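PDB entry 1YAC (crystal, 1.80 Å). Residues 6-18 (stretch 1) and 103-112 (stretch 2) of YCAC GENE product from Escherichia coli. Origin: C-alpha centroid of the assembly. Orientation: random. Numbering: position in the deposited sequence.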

# COMPACT_ATOMS: atom_id res chain seq x y z
N VAL A 6 6.04 -6.29 -33.35
CA VAL A 6 6.57 -7.66 -33.37
C VAL A 6 5.67 -8.47 -32.43
O VAL A 6 5.91 -8.55 -31.22
CB VAL A 6 8.06 -7.69 -32.91
CG1 VAL A 6 8.63 -9.13 -32.94
CG2 VAL A 6 8.89 -6.78 -33.79
N ARG A 7 4.59 -9.00 -32.99
CA ARG A 7 3.61 -9.76 -32.22
C ARG A 7 3.77 -11.27 -32.27
O ARG A 7 4.24 -11.83 -33.27
CB ARG A 7 2.20 -9.36 -32.61
CG ARG A 7 1.83 -9.54 -34.07
CD ARG A 7 0.32 -9.34 -34.21
NE ARG A 7 -0.16 -9.26 -35.59
CZ ARG A 7 -1.43 -9.09 -35.92
NH1 ARG A 7 -2.37 -8.98 -34.98
NH2 ARG A 7 -1.79 -9.04 -37.19
N LEU A 8 3.39 -11.92 -31.17
CA LEU A 8 3.46 -13.37 -31.05
C LEU A 8 2.71 -14.06 -32.17
O LEU A 8 1.61 -13.65 -32.54
CB LEU A 8 2.92 -13.82 -29.70
CG LEU A 8 3.82 -13.50 -28.50
CD1 LEU A 8 3.05 -13.79 -27.19
CD2 LEU A 8 5.11 -14.32 -28.58
N ASP A 9 3.35 -15.09 -32.70
CA ASP A 9 2.84 -15.88 -33.80
C ASP A 9 2.84 -17.31 -33.28
O ASP A 9 3.90 -17.89 -33.02
CB ASP A 9 3.81 -15.72 -34.97
CG ASP A 9 3.40 -16.50 -36.21
OD1 ASP A 9 2.55 -17.42 -36.13
OD2 ASP A 9 3.96 -16.18 -37.28
N LYS A 10 1.65 -17.90 -33.16
CA LYS A 10 1.54 -19.26 -32.60
C LYS A 10 2.32 -20.32 -33.38
O LYS A 10 2.48 -21.42 -32.90
CB LYS A 10 0.09 -19.69 -32.45
CG LYS A 10 -0.69 -19.81 -33.74
CD LYS A 10 -2.04 -20.46 -33.49
CE LYS A 10 -2.79 -20.66 -34.81
NZ LYS A 10 -3.98 -21.56 -34.65
N ASN A 11 2.79 -19.98 -34.58
CA ASN A 11 3.58 -20.89 -35.37
C ASN A 11 5.07 -20.60 -35.33
O ASN A 11 5.86 -21.34 -35.88
CB ASN A 11 3.10 -20.85 -36.83
CG ASN A 11 1.69 -21.39 -37.08
OD1 ASN A 11 0.70 -20.85 -36.70
ND2 ASN A 11 1.64 -22.53 -37.71
N ASP A 12 5.43 -19.52 -34.66
CA ASP A 12 6.84 -19.16 -34.57
C ASP A 12 7.29 -18.84 -33.14
O ASP A 12 8.25 -18.10 -32.93
CB ASP A 12 7.15 -17.95 -35.48
CG ASP A 12 8.60 -17.91 -35.93
OD1 ASP A 12 9.36 -18.89 -35.73
OD2 ASP A 12 8.98 -16.89 -36.50
N ALA A 13 6.67 -19.51 -32.17
CA ALA A 13 6.99 -19.27 -30.76
C ALA A 13 7.19 -20.52 -29.93
O ALA A 13 6.46 -21.51 -30.09
CB ALA A 13 5.89 -18.40 -30.12
N ALA A 14 8.18 -20.48 -29.04
CA ALA A 14 8.45 -21.58 -28.13
C ALA A 14 8.32 -21.01 -26.71
O ALA A 14 8.51 -19.80 -26.49
CB ALA A 14 9.83 -22.16 -28.34
N VAL A 15 8.00 -21.87 -25.76
CA VAL A 15 7.84 -21.44 -24.38
C VAL A 15 8.95 -22.03 -23.53
O VAL A 15 9.22 -23.23 -23.61
CB VAL A 15 6.47 -21.88 -23.82
CG1 VAL A 15 6.33 -21.51 -22.33
CG2 VAL A 15 5.36 -21.22 -24.62
N LEU A 16 9.64 -21.19 -22.75
CA LEU A 16 10.71 -21.65 -21.87
C LEU A 16 10.26 -21.44 -20.43
O LEU A 16 10.02 -20.30 -20.01
CB LEU A 16 12.02 -20.87 -22.08
CG LEU A 16 12.56 -20.57 -23.49
CD1 LEU A 16 13.97 -20.01 -23.39
CD2 LEU A 16 12.52 -21.80 -24.37
N LEU A 17 10.11 -22.54 -19.69
CA LEU A 17 9.68 -22.48 -18.29
C LEU A 17 10.91 -22.79 -17.45
O LEU A 17 11.34 -23.95 -17.35
CB LEU A 17 8.54 -23.47 -18.04
CG LEU A 17 7.31 -23.25 -18.92
CD1 LEU A 17 6.22 -24.25 -18.55
CD2 LEU A 17 6.79 -21.81 -18.76
N VAL A 18 11.46 -21.76 -16.82
CA VAL A 18 12.70 -21.86 -16.07
C VAL A 18 12.63 -21.86 -14.54
O VAL A 18 12.30 -20.84 -13.92
CB VAL A 18 13.68 -20.72 -16.51
CG1 VAL A 18 15.10 -21.00 -16.01
CG2 VAL A 18 13.66 -20.55 -18.04
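Stretch 2 103-112: TGKKQLIIAG

Stretch 2 lies alongside stretch 1 as a neighbouring parallel β-strand. After Gly-104, which leaves the preceding helix with positive phi (73°), the chain passes through Lys-105 and Lys-106 and becomes extended from Gln-107 to Gly-112. This strand pairs with Ala-13 to Val-18; the two N-to-C directions differ by 24° (signed crossing angle -24°), and the axes approach to 4.6 Å. The register runs without interruption from Ala-13 opposite Gln-107 to Val-18 opposite Gly-112, and the contact buries 952 Å² over both sides.

Gln-107 covers the most surface and joins the strand to the loop that precedes its partner. Its backbone N donates to Asp-12 O (2.9 Å), and its O accepts from Ala-14 N (2.9 Å), so it brackets Ala-13 as expected for parallel pairing. Its side chain (chi1 m, chi2 t) reaches the segment leading into the type I turn from Asp-9 to Asp-12: Gln-107 NE2 donates to Arg-7 O at 2.9 Å, while Gln-107 OE1 accepts from Asp-9 N at 2.8 Å. One amide group thus serves as donor to a carbonyl and acceptor from an NH of the loop, two residues apart.

Ile-109, second in buried area, repeats the backbone pattern two residues on. Its N donates to Ala-14 O and its O accepts from Leu-16 N, both at 2.8 Å and nearly linear. The side chain shares a sheet face with Gln-107, Ala-13 and Val-15; Ile-109 CD1 lies 4.1 Å from both Ala-13 CB and Val-15 CG2, and Ile-109 CG1 packs 3.8 Å from Leu-8 CD2, forming an apolar patch beside the glutamine amide.

On the other face, Leu-16 makes the largest contribution from stretch 1. Its CD1 touches the side chains of two alternate residues of stretch 2, 4.2 Å from Leu-108 CD1 and 4.0 Å from Ile-110 CG1. The ladder then continues with a longer bond from Ala-111 N to Leu-16 O (3.2 Å) and one from Val-18 N to Ala-111 O (2.9 Å). At Gly-112 the strands come close, with Gly-112 CA only 2.9 Å from Val-18 O; a β-carbon there would clash with that oxygen.

Polar contacts secure the entrance to the strand. Asp-12 OD1 accepts from Lys-106 N (3.0 Å), and Lys-105 directs its NZ to Asn-11 O (2.9 Å), while Lys-105 CB lies against Ala-14 CB at 4.0 Å.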

# COMPACT_ATOMS: atom_id res chain seq x y z
N THR A 103 13.75 -26.11 -31.57
CA THR A 103 12.32 -25.84 -31.76
C THR A 103 12.13 -25.14 -33.10
O THR A 103 11.04 -25.18 -33.67
CB THR A 103 11.74 -24.92 -30.65
OG1 THR A 103 12.30 -23.61 -30.77
CG2 THR A 103 12.03 -25.46 -29.26
N GLY A 104 13.17 -24.46 -33.56
CA GLY A 104 13.12 -23.74 -34.82
C GLY A 104 12.29 -22.47 -34.74
O GLY A 104 11.97 -21.88 -35.78
N LYS A 105 11.96 -22.04 -33.52
CA LYS A 105 11.14 -20.85 -33.31
C LYS A 105 11.96 -19.59 -33.06
O LYS A 105 12.91 -19.60 -32.29
CB LYS A 105 10.16 -21.06 -32.15
CG LYS A 105 9.30 -22.31 -32.30
CD LYS A 105 8.62 -22.39 -33.65
CE LYS A 105 7.83 -23.67 -33.79
NZ LYS A 105 7.20 -23.77 -35.13
N LYS A 106 11.56 -18.50 -33.72
CA LYS A 106 12.22 -17.20 -33.59
C LYS A 106 11.82 -16.47 -32.29
O LYS A 106 12.61 -15.69 -31.73
CB LYS A 106 11.85 -16.35 -34.80
CG LYS A 106 12.30 -14.90 -34.79
CD LYS A 106 13.78 -14.79 -34.85
CE LYS A 106 14.22 -13.41 -35.26
NZ LYS A 106 15.68 -13.45 -35.58
N GLN A 107 10.58 -16.68 -31.85
CA GLN A 107 10.07 -16.00 -30.66
C GLN A 107 10.14 -16.91 -29.45
O GLN A 107 9.77 -18.08 -29.53
CB GLN A 107 8.63 -15.57 -30.89
CG GLN A 107 8.45 -14.70 -32.13
CD GLN A 107 7.00 -14.38 -32.41
OE1 GLN A 107 6.10 -15.12 -32.00
NE2 GLN A 107 6.77 -13.30 -33.12
N LEU A 108 10.58 -16.37 -28.32
CA LEU A 108 10.68 -17.15 -27.09
C LEU A 108 9.86 -16.47 -26.02
O LEU A 108 10.05 -15.28 -25.74
CB LEU A 108 12.13 -17.23 -26.61
CG LEU A 108 13.16 -17.76 -27.60
CD1 LEU A 108 14.55 -17.83 -26.93
CD2 LEU A 108 12.71 -19.13 -28.09
N ILE A 109 8.93 -17.22 -25.44
CA ILE A 109 8.07 -16.74 -24.36
C ILE A 109 8.73 -17.32 -23.12
O ILE A 109 8.77 -18.55 -22.94
CB ILE A 109 6.64 -17.30 -24.53
CG1 ILE A 109 6.03 -16.77 -25.83
CG2 ILE A 109 5.78 -16.93 -23.33
CD1 ILE A 109 4.79 -17.50 -26.26
N ILE A 110 9.25 -16.46 -22.25
CA ILE A 110 9.97 -16.93 -21.08
C ILE A 110 9.36 -16.53 -19.74
O ILE A 110 8.91 -15.39 -19.57
CB ILE A 110 11.42 -16.39 -21.11
CG1 ILE A 110 12.04 -16.61 -22.49
CG2 ILE A 110 12.27 -17.10 -20.06
CD1 ILE A 110 13.48 -16.06 -22.63
N ALA A 111 9.38 -17.46 -18.79
CA ALA A 111 8.87 -17.22 -17.44
C ALA A 111 9.65 -18.13 -16.51
O ALA A 111 10.16 -19.16 -16.94
CB ALA A 111 7.38 -17.52 -17.36
N GLY A 112 9.72 -17.78 -15.22
CA GLY A 112 10.47 -18.60 -14.29
C GLY A 112 10.78 -17.90 -12.98
O GLY A 112 10.20 -16.85 -12.69